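Local coordinates for arginase (PDB 4RHJ), which is an arginase-like protein of unknown function that evolved without the binuclear manganese cluster of arginases, at residues Asp143-Lys155 against Ser179-Lys191. Sequence-based numbering, arbitrary orientation.
Sequences DGSATLSMVEAYK and SPLRVLLDKGLLK
L184 sets its CG anti to its carbonyl carbon (chi1 -64°), and V151 places CG1 between its own backbone N and carbonyl carbon (chi1 58°). The leucine fork then straddles the valine methyl. Both L184 CD1 and L184 CD2 lie 3.4 Å from V151 CG1, tighter than usual for carbons. L148 CD1 touches L184 CD2 at 3.6 Å and also meets V183 CG1. T147 CG2 reaches L184 CD1 and L181 CD2 more loosely.

At the N-terminal end, P180 packs its ring against L148 CB and the turn G144-T147. P180 CG sits 3.3 Å from the carbonyl O of G144. At the other end, L189 forks between two side chains. L189 CD1 is 3.6 Å from E152 CG, and L189 CD2 touches the aliphatic part of K155 at CG. A Schellman motif at G188 ends helix 180-186 and brings L189 back to helix 148-155.

E152 and K187 cross at about a right angle, and E152 OE2 lies 3.1 Å from K187 CD, against the lysine's methylenes. E152 OE2 is 4.2 Å from K187 NZ, too far for a salt bridge. E152 OE1 is hydrogen-bonded to Y120 of helix 116-131. T147 OG1 and S242 OG are hydrogen-bonded.

Helix 148-155 and helix 180-186 run nearly parallel, 26° apart, with axes 10.1 Å from each other. They pack side by side on the parallel sheet of the arginase-deacetylase fold; V151 meets strand 163-168 beneath. No hydrogen bond crosses between the segments. The contact is therefore held chiefly by aliphatic packing, and the E152-K187 attraction probably adds little.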
ATOM      1  N   ASP A 143      11.963  15.381  14.189  1.00 17.18           N
ATOM      2  CA  ASP A 143      11.995  15.805  12.795  1.00 21.55           C
ATOM      3  C   ASP A 143      13.290  15.417  12.072  1.00 14.21           C
ATOM      4  O   ASP A 143      13.453  15.697  10.893  1.00 25.21           O
ATOM      5  CB  ASP A 143      11.764  17.323  12.706  1.00 20.07           C
ATOM      6  CG  ASP A 143      12.652  18.120  13.665  1.00 14.49           C
ATOM      7  OD1 ASP A 143      13.581  17.543  14.274  1.00 18.64           O
ATOM      8  OD2 ASP A 143      12.424  19.343  13.809  1.00 22.02           O
ATOM      9  N   GLY A 144      14.206  14.742  12.752  1.00 17.38           N
ATOM     10  CA  GLY A 144      15.447  14.379  12.099  1.00 17.48           C
ATOM     11  C   GLY A 144      16.643  15.151  12.597  1.00 17.49           C
ATOM     12  O   GLY A 144      17.759  14.861  12.201  1.00 18.00           O
ATOM     13  N   SER A 145      16.396  16.124  13.474  1.00 18.21           N
ATOM     14  CA  SER A 145      17.461  16.892  14.127  1.00 19.97           C
ATOM     15  C   SER A 145      18.372  16.033  14.985  1.00 24.54           C
ATOM     16  O   SER A 145      19.555  16.340  15.164  1.00 19.73           O
ATOM     17  CB  SER A 145      16.856  17.989  14.991  1.00 16.40           C
ATOM     18  OG  SER A 145      15.756  17.493  15.728  1.00 22.78           O
ATOM     19  N   ALA A 146      17.808  14.956  15.522  1.00 21.00           N
ATOM     20  CA  ALA A 146      18.568  13.985  16.302  1.00 22.03           C
ATOM     21  C   ALA A 146      19.462  13.115  15.430  1.00 29.03           C
ATOM     22  O   ALA A 146      19.826  12.011  15.822  1.00 30.57           O
ATOM     23  CB  ALA A 146      17.635  13.106  17.106  1.00 24.47           C
ATOM     24  N   THR A 147      19.785  13.588  14.232  1.00 22.73           N
ATOM     25  CA  THR A 147      20.827  12.948  13.446  1.00 15.02           C
ATOM     26  C   THR A 147      22.099  13.723  13.703  1.00 19.34           C
ATOM     27  O   THR A 147      23.114  13.152  14.079  1.00 23.33           O
ATOM     28  CB  THR A 147      20.482  12.898  11.953  1.00 14.71           C
ATOM     29  OG1 THR A 147      19.514  11.860  11.743  1.00 21.27           O
ATOM     30  CG2 THR A 147      21.736  12.609  11.102  1.00 16.84           C
ATOM     31  N   LEU A 148      22.000  15.036  13.564  1.00 21.84           N
ATOM     32  CA  LEU A 148      23.091  15.962  13.829  1.00 23.25           C
ATOM     33  C   LEU A 148      23.762  15.746  15.194  1.00 17.22           C
ATOM     34  O   LEU A 148      24.966  15.558  15.268  1.00 17.09           O
ATOM     35  CB  LEU A 148      22.558  17.396  13.709  1.00 18.90           C
ATOM     36  CG  LEU A 148      23.438  18.584  14.083  1.00 26.73           C
ATOM     37  CD1 LEU A 148      24.782  18.525  13.367  1.00 22.74           C
ATOM     38  CD2 LEU A 148      22.700  19.868  13.755  1.00 11.17           C
ATOM     39  N   SER A 149      22.972  15.755  16.266  1.00 27.64           N
ATOM     40  CA  SER A 149      23.499  15.684  17.635  1.00 22.56           C
ATOM     41  C   SER A 149      24.205  14.372  17.954  1.00 26.80           C
ATOM     42  O   SER A 149      25.258  14.366  18.584  1.00 21.17           O
ATOM     43  CB  SER A 149      22.373  15.886  18.647  1.00 24.32           C
ATOM     44  OG  SER A 149      21.350  16.711  18.123  1.00 23.02           O
ATOM     45  N   MET A 150      23.602  13.265  17.522  1.00 24.49           N
ATOM     46  CA  MET A 150      24.063  11.914  17.859  1.00 28.50           C
ATOM     47  C   MET A 150      25.373  11.537  17.168  1.00 19.90           C
ATOM     48  O   MET A 150      26.267  10.929  17.777  1.00 18.43           O
ATOM     49  CB  MET A 150      22.982  10.886  17.501  1.00 28.05           C
ATOM     50  CG  MET A 150      21.675  11.017  18.300  1.00 25.19           C
ATOM     51  SD  MET A 150      20.411   9.858  17.726  1.00 19.03           S
ATOM     52  CE  MET A 150      21.116   8.291  18.224  1.00 23.01           C
ATOM     53  N   VAL A 151      25.483  11.893  15.899  1.00 19.67           N
ATOM     54  CA  VAL A 151      26.731  11.707  15.179  1.00 16.69           C
ATOM     55  C   VAL A 151      27.805  12.693  15.673  1.00 20.64           C
ATOM     56  O   VAL A 151      28.995  12.404  15.590  1.00 24.59           O
ATOM     57  CB  VAL A 151      26.525  11.853  13.653  1.00 22.46           C
ATOM     58  CG1 VAL A 151      25.960  13.173  13.353  1.00 20.01           C
ATOM     59  CG2 VAL A 151      27.836  11.664  12.890  1.00 20.50           C
ATOM     60  N   GLU A 152      27.404  13.841  16.221  1.00 28.63           N
ATOM     61  CA  GLU A 152      28.402  14.786  16.741  1.00 25.06           C
ATOM     62  C   GLU A 152      28.944  14.402  18.118  1.00 24.55           C
ATOM     63  O   GLU A 152      30.087  14.725  18.443  1.00 19.36           O
ATOM     64  CB  GLU A 152      27.838  16.200  16.773  1.00 26.53           C
ATOM     65  CG  GLU A 152      27.951  16.882  15.425  1.00 22.02           C
ATOM     66  CD  GLU A 152      27.800  18.362  15.511  1.00 24.64           C
ATOM     67  OE1 GLU A 152      26.950  18.815  16.301  1.00 32.29           O
ATOM     68  OE2 GLU A 152      28.530  19.068  14.790  1.00 30.75           O
ATOM     69  N   ALA A 153      28.130  13.705  18.908  1.00 19.63           N
ATOM     70  CA  ALA A 153      28.576  13.080  20.151  1.00 13.35           C
ATOM     71  C   ALA A 153      29.570  11.954  19.895  1.00 32.38           C
ATOM     72  O   ALA A 153      30.407  11.640  20.741  1.00 24.16           O
ATOM     73  CB  ALA A 153      27.417  12.554  20.896  1.00 19.24           C
ATOM     74  N   TYR A 154      29.457  11.343  18.719  1.00 26.52           N
ATOM     75  CA  TYR A 154      30.303  10.213  18.337  1.00 27.97           C
ATOM     76  C   TYR A 154      31.677  10.687  17.912  1.00 26.41           C
ATOM     77  O   TYR A 154      32.698  10.116  18.303  1.00 25.12           O
ATOM     78  CB  TYR A 154      29.658   9.412  17.197  1.00 39.67           C
ATOM     79  CG  TYR A 154      30.301   8.069  16.968  1.00 25.04           C
ATOM     80  CD1 TYR A 154      31.492   7.955  16.269  1.00 26.75           C
ATOM     81  CD2 TYR A 154      29.721   6.915  17.463  1.00 30.60           C
ATOM     82  CE1 TYR A 154      32.082   6.736  16.072  1.00 38.67           C
ATOM     83  CE2 TYR A 154      30.307   5.684  17.270  1.00 25.75           C
ATOM     84  CZ  TYR A 154      31.484   5.601  16.578  1.00 28.88           C
ATOM     85  OH  TYR A 154      32.065   4.374  16.388  1.00 26.93           O
ATOM     86  N   LYS A 155      31.684  11.732  17.095  1.00 25.47           N
ATOM     87  CA  LYS A 155      32.914  12.303  16.576  1.00 24.87           C
ATOM     88  C   LYS A 155      33.672  13.061  17.664  1.00 21.54           C
ATOM     89  O   LYS A 155      34.881  13.240  17.584  1.00 32.06           O
ATOM     90  CB  LYS A 155      32.605  13.226  15.399  1.00 34.49           C
ATOM     91  CG  LYS A 155      33.772  13.434  14.451  1.00 47.21           C
ATOM     92  CD  LYS A 155      34.184  12.135  13.784  1.00 34.41           C
ATOM     93  CE  LYS A 155      35.161  12.400  12.665  1.00 30.50           C
ATOM     94  NZ  LYS A 155      35.538  11.148  11.984  1.00 36.51           N
ATOM     95  N   SER A 179      19.502  22.042   7.845  1.00 38.07           N
ATOM     96  CA  SER A 179      19.173  20.623   7.804  1.00 26.89           C
ATOM     97  C   SER A 179      20.352  19.804   8.281  1.00 37.02           C
ATOM     98  O   SER A 179      21.495  20.129   7.992  1.00 36.47           O
ATOM     99  CB  SER A 179      18.759  20.204   6.398  1.00 26.76           C
ATOM    100  OG  SER A 179      19.822  20.380   5.493  1.00 25.43           O
ATOM    101  N   PRO A 180      20.073  18.725   9.014  1.00 30.92           N
ATOM    102  CA  PRO A 180      21.087  18.035   9.815  1.00 33.16           C
ATOM    103  C   PRO A 180      22.166  17.279   9.035  1.00 26.29           C
ATOM    104  O   PRO A 180      23.203  16.994   9.612  1.00 26.39           O
ATOM    105  CB  PRO A 180      20.249  17.057  10.644  1.00 23.13           C
ATOM    106  CG  PRO A 180      19.070  16.822   9.835  1.00 20.16           C
ATOM    107  CD  PRO A 180      18.749  18.108   9.162  1.00 28.23           C
ATOM    108  N   LEU A 181      21.943  16.950   7.772  1.00 24.19           N
ATOM    109  CA  LEU A 181      22.968  16.253   6.996  1.00 21.26           C
ATOM    110  C   LEU A 181      23.881  17.269   6.296  1.00 34.11           C
ATOM    111  O   LEU A 181      25.099  17.081   6.190  1.00 25.86           O
ATOM    112  CB  LEU A 181      22.313  15.315   5.981  1.00 22.67           C
ATOM    113  CG  LEU A 181      20.862  14.972   6.311  1.00 23.60           C
ATOM    114  CD1 LEU A 181      20.095  14.597   5.059  1.00 24.14           C
ATOM    115  CD2 LEU A 181      20.806  13.858   7.347  1.00 32.95           C
ATOM    116  N   ARG A 182      23.265  18.348   5.820  1.00 39.40           N
ATOM    117  CA  ARG A 182      23.974  19.492   5.272  1.00 28.00           C
ATOM    118  C   ARG A 182      24.951  20.084   6.297  1.00 29.02           C
ATOM    119  O   ARG A 182      26.043  20.540   5.952  1.00 23.61           O
ATOM    120  CB  ARG A 182      22.965  20.548   4.820  1.00 25.49           C
ATOM    121  CG  ARG A 182      23.570  21.833   4.328  1.00 25.99           C
ATOM    122  CD  ARG A 182      24.448  21.591   3.138  1.00 34.12           C
ATOM    123  NE  ARG A 182      25.027  22.835   2.650  1.00 42.22           N
ATOM    124  CZ  ARG A 182      24.449  23.620   1.749  1.00 36.48           C
ATOM    125  NH1 ARG A 182      23.271  23.288   1.232  1.00 57.25           N
ATOM    126  NH2 ARG A 182      25.052  24.735   1.363  1.00 23.55           N
ATOM    127  N   VAL A 183      24.553  20.072   7.563  1.00 25.53           N
ATOM    128  CA  VAL A 183      25.396  20.603   8.617  1.00 22.58           C
ATOM    129  C   VAL A 183      26.592  19.691   8.845  1.00 31.99           C
ATOM    130  O   VAL A 183      27.702  20.155   9.091  1.00 32.77           O
ATOM    131  CB  VAL A 183      24.623  20.778   9.937  1.00 22.46           C
ATOM    132  CG1 VAL A 183      25.555  21.229  11.049  1.00 15.40           C
ATOM    133  CG2 VAL A 183      23.499  21.776   9.750  1.00 20.38           C
ATOM    134  N   LEU A 184      26.373  18.387   8.755  1.00 29.03           N
ATOM    135  CA  LEU A 184      27.445  17.448   9.037  1.00 23.62           C
ATOM    136  C   LEU A 184      28.467  17.436   7.915  1.00 18.70           C
ATOM    137  O   LEU A 184      29.665  17.485   8.169  1.00 26.07           O
ATOM    138  CB  LEU A 184      26.882  16.049   9.269  1.00 26.18           C
ATOM    139  CG  LEU A 184      25.979  15.973  10.499  1.00 11.89           C
ATOM    140  CD1 LEU A 184      25.163  14.708  10.449  1.00 22.42           C
ATOM    141  CD2 LEU A 184      26.798  16.066  11.766  1.00 22.59           C
ATOM    142  N   LEU A 185      27.984  17.360   6.679  1.00 27.49           N
ATOM    143  CA  LEU A 185      28.843  17.410   5.500  1.00 28.60           C
ATOM    144  C   LEU A 185      29.811  18.578   5.552  1.00 28.02           C
ATOM    145  O   LEU A 185      31.018  18.402   5.397  1.00 33.00           O
ATOM    146  CB  LEU A 185      27.996  17.496   4.232  1.00 14.48           C
ATOM    147  CG  LEU A 185      27.352  16.167   3.860  1.00 29.54           C
ATOM    148  CD1 LEU A 185      26.377  16.360   2.732  1.00 29.74           C
ATOM    149  CD2 LEU A 185      28.426  15.168   3.481  1.00 30.51           C
ATOM    150  N   ASP A 186      29.275  19.770   5.787  1.00 20.21           N
ATOM    151  CA  ASP A 186      30.085  20.973   5.778  1.00 20.08           C
ATOM    152  C   ASP A 186      31.057  21.018   6.939  1.00 23.74           C
ATOM    153  O   ASP A 186      32.044  21.752   6.898  1.00 37.30           O
ATOM    154  CB  ASP A 186      29.196  22.206   5.797  1.00 32.74           C
ATOM    155  CG  ASP A 186      28.584  22.491   4.452  1.00 27.16           C
ATOM    156  OD1 ASP A 186      27.376  22.244   4.283  1.00 40.26           O
ATOM    157  OD2 ASP A 186      29.317  22.950   3.556  1.00 42.72           O
ATOM    158  N   LYS A 187      30.777  20.236   7.976  1.00 40.06           N
ATOM    159  CA  LYS A 187      31.663  20.154   9.130  1.00 28.59           C
ATOM    160  C   LYS A 187      32.736  19.097   8.897  1.00 28.23           C
ATOM    161  O   LYS A 187      33.606  18.884   9.742  1.00 30.93           O
ATOM    162  CB  LYS A 187      30.871  19.852  10.406  1.00 25.50           C
ATOM    163  CG  LYS A 187      30.542  21.108  11.224  1.00 42.00           C
ATOM    164  CD  LYS A 187      29.853  20.788  12.548  1.00 31.37           C
ATOM    165  CE  LYS A 187      30.043  21.922  13.569  1.00 51.85           C
ATOM    166  NZ  LYS A 187      31.432  21.975  14.139  1.00 23.44           N
ATOM    167  N   GLY A 188      32.674  18.452   7.735  1.00 32.81           N
ATOM    168  CA  GLY A 188      33.621  17.416   7.372  1.00 21.17           C
ATOM    169  C   GLY A 188      33.698  16.321   8.408  1.00 15.32           C
ATOM    170  O   GLY A 188      34.761  15.757   8.655  1.00 34.47           O
ATOM    171  N   LEU A 189      32.567  16.038   9.036  1.00 20.52           N
ATOM    172  CA  LEU A 189      32.455  14.931   9.974  1.00 26.35           C
ATOM    173  C   LEU A 189      32.090  13.693   9.175  1.00 25.51           C
ATOM    174  O   LEU A 189      32.389  12.568   9.552  1.00 24.72           O
ATOM    175  CB  LEU A 189      31.402  15.229  11.050  1.00 28.86           C
ATOM    176  CG  LEU A 189      31.614  16.483  11.915  1.00 25.12           C
ATOM    177  CD1 LEU A 189      30.488  16.644  12.911  1.00 39.11           C
ATOM    178  CD2 LEU A 189      32.946  16.443  12.646  1.00 40.64           C
ATOM    179  N   LEU A 190      31.465  13.937   8.032  1.00 32.01           N
ATOM    180  CA  LEU A 190      30.960  12.885   7.173  1.00 32.58           C
ATOM    181  C   LEU A 190      31.940  12.542   6.069  1.00 41.05           C
ATOM    182  O   LEU A 190      32.232  13.373   5.209  1.00 48.44           O
ATOM    183  CB  LEU A 190      29.623  13.309   6.572  1.00 23.80           C
ATOM    184  CG  LEU A 190      28.406  12.618   7.167  1.00 24.81           C
ATOM    185  CD1 LEU A 190      28.610  12.365   8.652  1.00 31.37           C
ATOM    186  CD2 LEU A 190      27.144  13.425   6.910  1.00 24.30           C
ATOM    187  N   LYS A 191      32.441  11.313   6.088  1.00 36.24           N
ATOM    188  CA  LYS A 191      33.326  10.851   5.026  1.00 49.86           C
ATOM    189  C   LYS A 191      32.498  10.311   3.848  1.00 38.66           C
ATOM    190  O   LYS A 191      33.051   9.839   2.854  1.00 31.14           O
ATOM    191  CB  LYS A 191      34.289   9.783   5.551  1.00 42.67           C
ATOM    192  CG  LYS A 191      35.724   9.903   5.038  1.00 44.70           C
ATOM    193  CD  LYS A 191      36.516  10.985   5.777  1.00 45.43           C
ATOM    194  CE  LYS A 191      38.005  10.917   5.422  1.00 46.88           C
ATOM    195  NZ  LYS A 191      38.863  11.924   6.127  1.00 29.52           N
TER